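Local coordinates for peroxidase (Cellulomonas bogoriensis 69B4 = DSM 16987, PDB 6QZO), which binds heme b and probably acts as a dye-decolourising (DyP-type) peroxidase, oxidising substrates with peroxide, at residues Asp189-Arg194 / Gly198-Thr203; Asp272-Glu277 / Arg295-Gln300; Leu326-Tyr331 / Ala337-Val342. All coordinates share one frame; numbering follows the deposited sequence.

Contact 1: residues Asp189-Arg194 / Gly198-Thr203. With HEM (protoporphyrin IX containing Fe), chain I.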
# COMPACT_ATOMS: atom_id res chain seq x y z
N ASP A 189 10.23 -14.23 -15.70
CA ASP A 189 10.08 -14.76 -17.09
C ASP A 189 9.00 -13.97 -17.85
O ASP A 189 8.25 -14.60 -18.62
CB ASP A 189 9.82 -16.27 -17.09
CG ASP A 189 10.93 -17.09 -16.44
OD1 ASP A 189 12.11 -16.70 -16.58
OD2 ASP A 189 10.62 -18.12 -15.82
N GLY A 190 8.94 -12.65 -17.63
CA GLY A 190 8.09 -11.69 -18.37
C GLY A 190 6.61 -12.07 -18.39
O GLY A 190 5.94 -11.73 -19.38
N THR A 191 6.10 -12.71 -17.32
CA THR A 191 4.67 -13.14 -17.20
C THR A 191 3.81 -11.90 -16.89
O THR A 191 4.38 -10.83 -16.58
CB THR A 191 4.49 -14.28 -16.19
OG1 THR A 191 4.86 -13.84 -14.88
CG2 THR A 191 5.27 -15.54 -16.56
N SER A 192 2.47 -12.04 -16.98
CA SER A 192 1.50 -10.91 -17.06
C SER A 192 1.31 -10.22 -15.70
O SER A 192 1.57 -8.99 -15.61
CB SER A 192 0.17 -11.37 -17.62
OG SER A 192 -0.58 -12.04 -16.63
N MET A 193 0.88 -10.97 -14.68
CA MET A 193 0.75 -10.52 -13.27
C MET A 193 0.78 -11.76 -12.38
O MET A 193 0.21 -12.81 -12.78
CB MET A 193 -0.56 -9.77 -13.03
CG MET A 193 -0.69 -9.18 -11.63
SD MET A 193 -2.42 -8.85 -11.14
CE MET A 193 -2.73 -10.26 -10.07
N ARG A 194 1.42 -11.64 -11.22
CA ARG A 194 1.45 -12.68 -10.16
C ARG A 194 0.50 -12.24 -9.07
O ARG A 194 0.59 -11.09 -8.67
CB ARG A 194 2.87 -12.85 -9.59
CG ARG A 194 3.81 -13.60 -10.52
CD ARG A 194 3.60 -15.09 -10.42
NE ARG A 194 4.45 -15.83 -11.34
CZ ARG A 194 4.41 -17.14 -11.50
NH1 ARG A 194 3.56 -17.87 -10.80
NH2 ARG A 194 5.21 -17.72 -12.38
N GLY A 198 0.23 -16.98 -5.76
CA GLY A 198 1.48 -17.30 -6.47
C GLY A 198 1.23 -17.61 -7.93
O GLY A 198 2.19 -18.03 -8.61
N GLN A 199 0.02 -17.36 -8.43
CA GLN A 199 -0.42 -17.76 -9.80
C GLN A 199 -0.16 -16.62 -10.79
O GLN A 199 -0.09 -15.46 -10.36
CB GLN A 199 -1.91 -18.10 -9.81
CG GLN A 199 -2.28 -19.25 -8.90
CD GLN A 199 -3.71 -19.18 -8.42
OE1 GLN A 199 -4.36 -18.12 -8.46
NE2 GLN A 199 -4.21 -20.30 -7.96
N VAL A 200 -0.03 -16.97 -12.07
CA VAL A 200 -0.05 -16.02 -13.22
C VAL A 200 -1.52 -15.72 -13.50
O VAL A 200 -2.29 -16.69 -13.61
CB VAL A 200 0.66 -16.61 -14.45
CG1 VAL A 200 0.68 -15.64 -15.62
CG2 VAL A 200 2.08 -17.04 -14.11
N GLU A 201 -1.89 -14.43 -13.56
CA GLU A 201 -3.27 -13.93 -13.79
C GLU A 201 -3.21 -12.98 -14.99
O GLU A 201 -2.29 -12.12 -15.02
CB GLU A 201 -3.79 -13.30 -12.49
CG GLU A 201 -4.90 -12.26 -12.66
CD GLU A 201 -6.34 -12.74 -12.51
OE1 GLU A 201 -6.56 -13.70 -11.72
OE2 GLU A 201 -7.25 -12.12 -13.15
N GLY A 202 -4.11 -13.16 -15.97
CA GLY A 202 -4.35 -12.19 -17.06
C GLY A 202 -4.04 -12.74 -18.44
O GLY A 202 -4.19 -11.99 -19.42
N THR A 203 -3.69 -14.01 -18.53
CA THR A 203 -3.21 -14.68 -19.77
C THR A 203 -4.30 -14.67 -20.85
O THR A 203 -4.03 -14.16 -21.94
CB THR A 203 -2.76 -16.10 -19.43
OG1 THR A 203 -1.75 -15.99 -18.43
CG2 THR A 203 -2.25 -16.85 -20.64
CHA HEM I . -8.48 -17.08 -15.44
CHB HEM I . -7.24 -16.68 -10.81
CHC HEM I . -11.72 -15.20 -9.75
CHD HEM I . -12.84 -15.21 -14.44
C1A HEM I . -7.78 -17.12 -14.26
C2A HEM I . -6.47 -17.66 -14.13
C3A HEM I . -6.13 -17.56 -12.82
C4A HEM I . -7.21 -16.93 -12.16
CMA HEM I . -4.84 -18.00 -12.16
CAA HEM I . -5.62 -18.29 -15.22
CBA HEM I . -4.74 -17.29 -15.97
CGA HEM I . -5.59 -16.44 -16.85
O1A HEM I . -5.99 -15.34 -16.37
O2A HEM I . -5.88 -16.83 -18.01
C1B HEM I . -8.38 -16.24 -10.13
C2B HEM I . -8.39 -16.05 -8.73
C3B HEM I . -9.66 -15.64 -8.41
C4B HEM I . -10.39 -15.60 -9.68
CMB HEM I . -7.21 -16.25 -7.78
CAB HEM I . -10.24 -15.21 -7.12
CBB HEM I . -9.52 -14.94 -6.03
C1C HEM I . -12.42 -15.06 -10.92
C2C HEM I . -13.75 -14.63 -10.99
C3C HEM I . -14.12 -14.63 -12.31
C4C HEM I . -12.96 -15.06 -13.07
CMC HEM I . -14.67 -14.25 -9.86
CAC HEM I . -15.51 -14.19 -12.60
CBC HEM I . -16.05 -14.10 -13.79
C1D HEM I . -11.71 -15.74 -15.08
C2D HEM I . -11.65 -15.91 -16.55
C3D HEM I . -10.45 -16.45 -16.82
C4D HEM I . -9.78 -16.59 -15.52
CMD HEM I . -12.70 -15.62 -17.60
CAD HEM I . -9.91 -16.83 -18.21
CBD HEM I . -10.29 -18.28 -18.56
CGD HEM I . -9.86 -18.76 -19.95
O1D HEM I . -10.52 -18.45 -20.96
O2D HEM I . -8.85 -19.50 -20.10
NA HEM I . -8.22 -16.68 -13.05
NB HEM I . -9.58 -15.97 -10.65
NC HEM I . -11.95 -15.32 -12.17
ND HEM I . -10.56 -16.16 -14.53
FE HEM I . -10.09 -16.13 -12.69

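Contact 2: residues Asp272-Glu277 / Arg295-Gln300. With HEM (protoporphyrin IX containing Fe), chain I.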
# COMPACT_ATOMS: atom_id res chain seq x y z
N ASP A 272 0.12 -20.92 -24.95
CA ASP A 272 -0.47 -22.14 -25.55
C ASP A 272 -1.97 -22.15 -25.25
O ASP A 272 -2.38 -21.72 -24.16
CB ASP A 272 0.19 -23.41 -25.02
CG ASP A 272 1.60 -23.64 -25.52
OD1 ASP A 272 2.12 -22.79 -26.27
OD2 ASP A 272 2.18 -24.68 -25.17
N GLU A 273 -2.76 -22.63 -26.22
CA GLU A 273 -4.21 -22.88 -26.07
C GLU A 273 -4.40 -24.10 -25.18
O GLU A 273 -3.85 -25.16 -25.43
CB GLU A 273 -4.88 -23.13 -27.43
CG GLU A 273 -5.18 -21.86 -28.21
CD GLU A 273 -6.17 -20.93 -27.52
OE1 GLU A 273 -7.10 -21.45 -26.84
OE2 GLU A 273 -6.00 -19.70 -27.64
N PRO A 274 -5.20 -23.99 -24.09
CA PRO A 274 -5.57 -25.16 -23.30
C PRO A 274 -6.29 -26.19 -24.18
O PRO A 274 -7.13 -25.81 -24.94
CB PRO A 274 -6.51 -24.60 -22.23
CG PRO A 274 -6.20 -23.12 -22.18
CD PRO A 274 -5.78 -22.74 -23.58
N ASP A 275 -5.93 -27.47 -24.05
CA ASP A 275 -6.60 -28.60 -24.76
C ASP A 275 -7.57 -29.27 -23.77
O ASP A 275 -7.15 -30.16 -23.03
CB ASP A 275 -5.57 -29.56 -25.35
CG ASP A 275 -6.21 -30.63 -26.23
OD1 ASP A 275 -7.45 -30.68 -26.27
OD2 ASP A 275 -5.48 -31.42 -26.85
N LEU A 276 -8.83 -28.85 -23.81
CA LEU A 276 -9.90 -29.29 -22.88
C LEU A 276 -10.45 -30.65 -23.31
O LEU A 276 -11.29 -31.19 -22.56
CB LEU A 276 -11.00 -28.23 -22.87
CG LEU A 276 -10.57 -26.86 -22.33
CD1 LEU A 276 -11.72 -25.86 -22.43
CD2 LEU A 276 -10.07 -26.95 -20.88
N GLU A 277 -9.99 -31.20 -24.43
CA GLU A 277 -10.41 -32.55 -24.91
C GLU A 277 -9.38 -33.61 -24.48
O GLU A 277 -9.70 -34.80 -24.60
CB GLU A 277 -10.58 -32.60 -26.44
CG GLU A 277 -11.27 -31.38 -27.04
CD GLU A 277 -12.66 -31.10 -26.49
OE1 GLU A 277 -13.44 -32.07 -26.31
OE2 GLU A 277 -12.96 -29.90 -26.23
N ARG A 295 -14.18 -23.81 -16.38
CA ARG A 295 -15.50 -23.32 -15.93
C ARG A 295 -15.66 -21.83 -16.28
O ARG A 295 -16.81 -21.40 -16.44
CB ARG A 295 -15.67 -23.56 -14.42
CG ARG A 295 -15.66 -25.03 -14.04
CD ARG A 295 -16.86 -25.77 -14.59
NE ARG A 295 -18.10 -25.28 -14.00
CZ ARG A 295 -19.32 -25.58 -14.43
NH1 ARG A 295 -19.48 -26.39 -15.47
NH2 ARG A 295 -20.37 -25.06 -13.83
N ALA A 296 -14.56 -21.09 -16.40
CA ALA A 296 -14.55 -19.62 -16.60
C ALA A 296 -14.49 -19.28 -18.09
O ALA A 296 -14.86 -18.14 -18.45
CB ALA A 296 -13.38 -19.01 -15.86
N ARG A 297 -14.08 -20.24 -18.92
CA ARG A 297 -13.96 -20.08 -20.39
C ARG A 297 -15.29 -19.55 -20.95
O ARG A 297 -16.35 -19.90 -20.45
CB ARG A 297 -13.59 -21.42 -21.03
CG ARG A 297 -13.17 -21.29 -22.49
CD ARG A 297 -12.91 -22.60 -23.18
NE ARG A 297 -12.49 -22.32 -24.54
CZ ARG A 297 -11.22 -22.30 -24.98
NH1 ARG A 297 -10.21 -22.54 -24.14
NH2 ARG A 297 -10.96 -22.03 -26.25
N PRO A 298 -15.27 -18.68 -21.99
CA PRO A 298 -16.49 -18.32 -22.71
C PRO A 298 -17.22 -19.55 -23.28
O PRO A 298 -16.58 -20.37 -23.92
CB PRO A 298 -15.99 -17.43 -23.87
CG PRO A 298 -14.71 -16.84 -23.33
CD PRO A 298 -14.10 -17.96 -22.52
N THR A 299 -18.53 -19.62 -23.04
CA THR A 299 -19.46 -20.63 -23.63
C THR A 299 -20.07 -20.06 -24.91
O THR A 299 -20.39 -20.84 -25.80
CB THR A 299 -20.49 -21.04 -22.57
OG1 THR A 299 -20.10 -22.34 -22.13
CG2 THR A 299 -21.92 -21.05 -23.04
N GLN A 300 -20.24 -18.74 -24.98
CA GLN A 300 -20.68 -17.98 -26.17
C GLN A 300 -19.74 -16.79 -26.34
O GLN A 300 -19.17 -16.37 -25.34
CB GLN A 300 -22.12 -17.49 -25.98
CG GLN A 300 -23.11 -18.60 -25.71
CD GLN A 300 -23.45 -19.38 -26.95
OE1 GLN A 300 -23.06 -19.05 -28.08
NE2 GLN A 300 -24.22 -20.43 -26.76
CHA HEM I . -8.48 -17.08 -15.44
CHB HEM I . -7.24 -16.68 -10.81
CHC HEM I . -11.72 -15.20 -9.75
CHD HEM I . -12.84 -15.21 -14.44
C1A HEM I . -7.78 -17.12 -14.26
C2A HEM I . -6.47 -17.66 -14.13
C3A HEM I . -6.13 -17.56 -12.82
C4A HEM I . -7.21 -16.93 -12.16
CMA HEM I . -4.84 -18.00 -12.16
CAA HEM I . -5.62 -18.29 -15.22
CBA HEM I . -4.74 -17.29 -15.97
CGA HEM I . -5.59 -16.44 -16.85
O1A HEM I . -5.99 -15.34 -16.37
O2A HEM I . -5.88 -16.83 -18.01
C1B HEM I . -8.38 -16.24 -10.13
C2B HEM I . -8.39 -16.05 -8.73
C3B HEM I . -9.66 -15.64 -8.41
C4B HEM I . -10.39 -15.60 -9.68
CMB HEM I . -7.21 -16.25 -7.78
CAB HEM I . -10.24 -15.21 -7.12
CBB HEM I . -9.52 -14.94 -6.03
C1C HEM I . -12.42 -15.06 -10.92
C2C HEM I . -13.75 -14.63 -10.99
C3C HEM I . -14.12 -14.63 -12.31
C4C HEM I . -12.96 -15.06 -13.07
CMC HEM I . -14.67 -14.25 -9.86
CAC HEM I . -15.51 -14.19 -12.60
CBC HEM I . -16.05 -14.10 -13.79
C1D HEM I . -11.71 -15.74 -15.08
C2D HEM I . -11.65 -15.91 -16.55
C3D HEM I . -10.45 -16.45 -16.82
C4D HEM I . -9.78 -16.59 -15.52
CMD HEM I . -12.70 -15.62 -17.60
CAD HEM I . -9.91 -16.83 -18.21
CBD HEM I . -10.29 -18.28 -18.56
CGD HEM I . -9.86 -18.76 -19.95
O1D HEM I . -10.52 -18.45 -20.96
O2D HEM I . -8.85 -19.50 -20.10
NA HEM I . -8.22 -16.68 -13.05
NB HEM I . -9.58 -15.97 -10.65
NC HEM I . -11.95 -15.32 -12.17
ND HEM I . -10.56 -16.16 -14.53
FE HEM I . -10.09 -16.13 -12.69

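Contact 3: residues Leu326-Tyr331 / Ala337-Val342. With HEM (protoporphyrin IX containing Fe), chain I.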
# COMPACT_ATOMS: atom_id res chain seq x y z
N LEU A 326 -7.83 -10.74 -4.03
CA LEU A 326 -7.84 -10.15 -5.39
C LEU A 326 -8.88 -9.02 -5.41
O LEU A 326 -10.02 -9.26 -4.95
CB LEU A 326 -8.19 -11.26 -6.38
CG LEU A 326 -7.82 -10.99 -7.84
CD1 LEU A 326 -6.30 -11.00 -8.02
CD2 LEU A 326 -8.47 -11.99 -8.76
N LEU A 327 -8.46 -7.82 -5.82
CA LEU A 327 -9.37 -6.74 -6.26
C LEU A 327 -9.76 -7.09 -7.69
O LEU A 327 -9.02 -6.72 -8.59
CB LEU A 327 -8.69 -5.37 -6.23
CG LEU A 327 -8.42 -4.77 -4.87
CD1 LEU A 327 -8.24 -3.25 -4.98
CD2 LEU A 327 -9.53 -5.09 -3.87
N PHE A 328 -10.84 -7.84 -7.83
CA PHE A 328 -11.29 -8.34 -9.15
C PHE A 328 -12.15 -7.26 -9.79
O PHE A 328 -13.35 -7.16 -9.46
CB PHE A 328 -12.02 -9.66 -8.98
CG PHE A 328 -12.16 -10.41 -10.27
CD1 PHE A 328 -11.04 -10.73 -11.02
CD2 PHE A 328 -13.40 -10.80 -10.73
CE1 PHE A 328 -11.15 -11.44 -12.19
CE2 PHE A 328 -13.52 -11.49 -11.93
CZ PHE A 328 -12.40 -11.80 -12.65
N VAL A 329 -11.54 -6.46 -10.66
CA VAL A 329 -12.21 -5.37 -11.43
C VAL A 329 -12.37 -5.87 -12.86
O VAL A 329 -11.36 -6.28 -13.45
CB VAL A 329 -11.37 -4.08 -11.39
CG1 VAL A 329 -12.07 -2.92 -12.10
CG2 VAL A 329 -11.02 -3.68 -9.96
N THR A 330 -13.60 -5.89 -13.40
CA THR A 330 -13.87 -6.28 -14.81
C THR A 330 -14.66 -5.16 -15.51
O THR A 330 -15.44 -4.48 -14.85
CB THR A 330 -14.61 -7.61 -14.92
OG1 THR A 330 -15.96 -7.41 -14.52
CG2 THR A 330 -13.99 -8.71 -14.08
N TYR A 331 -14.41 -5.00 -16.81
CA TYR A 331 -15.12 -4.07 -17.72
C TYR A 331 -15.71 -4.86 -18.89
O TYR A 331 -15.03 -5.72 -19.45
CB TYR A 331 -14.17 -3.00 -18.23
CG TYR A 331 -13.64 -2.08 -17.16
CD1 TYR A 331 -14.41 -1.02 -16.69
CD2 TYR A 331 -12.37 -2.24 -16.64
CE1 TYR A 331 -13.94 -0.17 -15.71
CE2 TYR A 331 -11.89 -1.41 -15.65
CZ TYR A 331 -12.68 -0.37 -15.19
OH TYR A 331 -12.19 0.49 -14.24
N ALA A 337 -25.30 -9.90 -19.60
CA ALA A 337 -25.08 -10.74 -20.80
C ALA A 337 -23.68 -11.38 -20.78
O ALA A 337 -23.52 -12.45 -21.39
CB ALA A 337 -25.27 -9.90 -22.04
N GLN A 338 -22.70 -10.76 -20.11
CA GLN A 338 -21.26 -11.05 -20.31
C GLN A 338 -20.63 -11.59 -19.01
O GLN A 338 -20.08 -12.72 -19.06
CB GLN A 338 -20.55 -9.79 -20.82
CG GLN A 338 -21.12 -9.27 -22.14
CD GLN A 338 -20.27 -8.19 -22.75
OE1 GLN A 338 -20.65 -7.02 -22.76
NE2 GLN A 338 -19.10 -8.57 -23.22
N PHE A 339 -20.73 -10.86 -17.90
CA PHE A 339 -20.07 -11.24 -16.62
C PHE A 339 -20.91 -12.29 -15.88
O PHE A 339 -20.40 -13.39 -15.58
CB PHE A 339 -19.80 -10.02 -15.73
CG PHE A 339 -19.18 -10.39 -14.41
CD1 PHE A 339 -17.82 -10.58 -14.28
CD2 PHE A 339 -19.98 -10.59 -13.29
CE1 PHE A 339 -17.26 -10.92 -13.06
CE2 PHE A 339 -19.42 -10.95 -12.07
CZ PHE A 339 -18.05 -11.11 -11.95
N THR A 340 -22.16 -11.95 -15.59
CA THR A 340 -23.05 -12.70 -14.67
C THR A 340 -23.19 -14.17 -15.07
O THR A 340 -23.23 -15.03 -14.20
CB THR A 340 -24.40 -12.01 -14.56
OG1 THR A 340 -24.07 -10.70 -14.09
CG2 THR A 340 -25.37 -12.70 -13.63
N PRO A 341 -23.32 -14.51 -16.37
CA PRO A 341 -23.37 -15.91 -16.79
C PRO A 341 -22.09 -16.69 -16.44
O PRO A 341 -22.18 -17.87 -16.14
CB PRO A 341 -23.57 -15.84 -18.31
CG PRO A 341 -24.20 -14.48 -18.53
CD PRO A 341 -23.51 -13.59 -17.51
N VAL A 342 -20.93 -16.01 -16.46
CA VAL A 342 -19.63 -16.64 -16.09
C VAL A 342 -19.61 -16.82 -14.57
O VAL A 342 -19.37 -17.96 -14.11
CB VAL A 342 -18.42 -15.85 -16.59
CG1 VAL A 342 -17.12 -16.43 -16.06
CG2 VAL A 342 -18.38 -15.77 -18.11
CHA HEM I . -8.48 -17.08 -15.44
CHB HEM I . -7.24 -16.68 -10.81
CHC HEM I . -11.72 -15.20 -9.75
CHD HEM I . -12.84 -15.21 -14.44
C1A HEM I . -7.78 -17.12 -14.26
C2A HEM I . -6.47 -17.66 -14.13
C3A HEM I . -6.13 -17.56 -12.82
C4A HEM I . -7.21 -16.93 -12.16
CMA HEM I . -4.84 -18.00 -12.16
CAA HEM I . -5.62 -18.29 -15.22
CBA HEM I . -4.74 -17.29 -15.97
CGA HEM I . -5.59 -16.44 -16.85
O1A HEM I . -5.99 -15.34 -16.37
O2A HEM I . -5.88 -16.83 -18.01
C1B HEM I . -8.38 -16.24 -10.13
C2B HEM I . -8.39 -16.05 -8.73
C3B HEM I . -9.66 -15.64 -8.41
C4B HEM I . -10.39 -15.60 -9.68
CMB HEM I . -7.21 -16.25 -7.78
CAB HEM I . -10.24 -15.21 -7.12
CBB HEM I . -9.52 -14.94 -6.03
C1C HEM I . -12.42 -15.06 -10.92
C2C HEM I . -13.75 -14.63 -10.99
C3C HEM I . -14.12 -14.63 -12.31
C4C HEM I . -12.96 -15.06 -13.07
CMC HEM I . -14.67 -14.25 -9.86
CAC HEM I . -15.51 -14.19 -12.60
CBC HEM I . -16.05 -14.10 -13.79
C1D HEM I . -11.71 -15.74 -15.08
C2D HEM I . -11.65 -15.91 -16.55
C3D HEM I . -10.45 -16.45 -16.82
C4D HEM I . -9.78 -16.59 -15.52
CMD HEM I . -12.70 -15.62 -17.60
CAD HEM I . -9.91 -16.83 -18.21
CBD HEM I . -10.29 -18.28 -18.56
CGD HEM I . -9.86 -18.76 -19.95
O1D HEM I . -10.52 -18.45 -20.96
O2D HEM I . -8.85 -19.50 -20.10
NA HEM I . -8.22 -16.68 -13.05
NB HEM I . -9.58 -15.97 -10.65
NC HEM I . -11.95 -15.32 -12.17
ND HEM I . -10.56 -16.16 -14.53
FE HEM I . -10.09 -16.13 -12.69

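Contact 1: residues Asp189-Arg194 / Gly198-Thr203
Arg194 and Val200 meet where the chain doubles back through a single beta bridge. Going outward, Arg194 CB lies 4.0 Å and Arg194 CD 3.7 Å from Gln199 O, so the aliphatic part runs past the carbonyl. A bend at chi2 (-81°) then swings the guanidinium over Val200, whose CG2 sits above the centre of one face, 3.5 Å from Arg194 CZ. NE and NH2 flank the same methyl, NH2 also bonding weakly to Arg260 O. At the tip Arg194 NH1 donates to Gly198 O at 2.6 Å, the oxygen lying near the guanidinium plane; the bond is bent, 131° at the hydrogen. NH1 also serves Leu259 O. A leucine here lacks the guanidinium and would probably leave the Gly198 and Leu259 carbonyls without this partner and Val200 without its flat cover. One residue back, Met193 O accepts from Glu201 N at 2.8 Å, nearly straight at 163°, and Met193 CE lies alongside Glu201 CG. This probably helps to position Glu201, which is salt-bridged to Arg307, with OE1 3.2 Å from heme CHB. Gly202 N donates to propionate O1A at 2.9 Å. Gly198 to Gly202 reads as a glutamate version of the GXXDG motif lining the distal heme pocket of DyP peroxidases.

Contact 2: residues Asp272-Glu277 / Arg295-Gln300
Pro274 and Arg297 have the nearest CA atoms across this contact, yet these stand 10.2 Å apart: the backbones never pair, and the gap is spanned by side chains. Residues 272-277 run as irregular loop, while 295-300 carry the last residues of helix 292-296 and the loop that leaves it. Arg297 does the reaching. Its CG is anti to the backbone N (chi1 -168°) and the chain stays extended as far as NE, which carries the guanidinium across to the loop. On the way Arg297 CD touches Leu276 CD1 at 3.6 Å, the two chains slanting past each other. Farther out, Arg297 NH2 makes a long salt bridge to Glu273 OE1 at 3.9 Å; the oxygen lies at the edge of the guanidinium, but the carboxylate is turned 78° from that plane, so the pair does not line up as a two-pronged bridge. The helix behind Arg297 is the proximal heme helix, since it begins with His292, the axial iron ligand. Ala296 faces the porphyrin, with CB 3.6 Å from heme C2D, and Arg297 CA comes within 3.8 Å of propionate O1D. The loop is shaped by an Asx turn, Glu277 N donating to Asp275 OD1 at 3.2 Å. Leu276 O takes a further hydrogen bond from Arg294 NH2, a second tie from the loop to the helix, while Leu276 and Pro274 both rest their side chains on Ile287.

Contact 3: residues Leu326-Tyr331 / Ala337-Val342
Thr330 OG1, hydrogen-bonded to Gln332 OE1 farther along the strand, also comes within 3.7 Å of Phe339 CD1. The strand belongs to the antiparallel sheet of the C-terminal ferredoxin-like domain, of the dimeric alpha-beta barrel superfamily, and here it faces the distal side of the heme. Across from it, Phe339 lies in segment 337-342, just after the strand. Its CG is anti to the backbone N (chi1 178°), which sends the ring toward the strand. The two phenylalanine rings meet edge to edge: Phe328 CE2 and Phe339 CE1 are 3.9 Å apart, each near the plane of the other's ring. Phe328 is sandwiched, with Thr330 CG2 above one face, offset toward the rim, and pyrrole ring C of the heme below the other. It meets the porphyrin unevenly: Phe328 CE2 lies 3.2 Å from heme C3C, whereas Phe328 CE1 is 4.0 Å from heme NC. Held on both faces and at one edge, Phe328 probably has little room to turn. Phe339 also meets the ring of Phe305 at about 55°. The vinyl group on pyrrole C is caught between Phe339 and Val342, its CBC 3.5 Å from Phe339 CE1 and 3.4 Å from Val342 CG1.

How the contacts relate
The three contacts follow one another along the chain, and all touch the same heme. Contact 1 belongs to the long loop between strands 170-179 and 229-238, contact 2 to the end of helix 292-296, the residues after it and the loop before it, and contact 3 to strand 323-332 and the helices after it. Their centres lie 17 to 19 Å apart. Contacts 1 and 3 meet on the distal side, where Glu201 packs on Leu326 and Phe328; contacts 2 and 3 join through Ala296 and Val342. Contacts 1 and 2 do not touch, their nearest atoms about 6 Å apart, with each reaching a different propionate. Together they wrap the heme within the C-terminal domain.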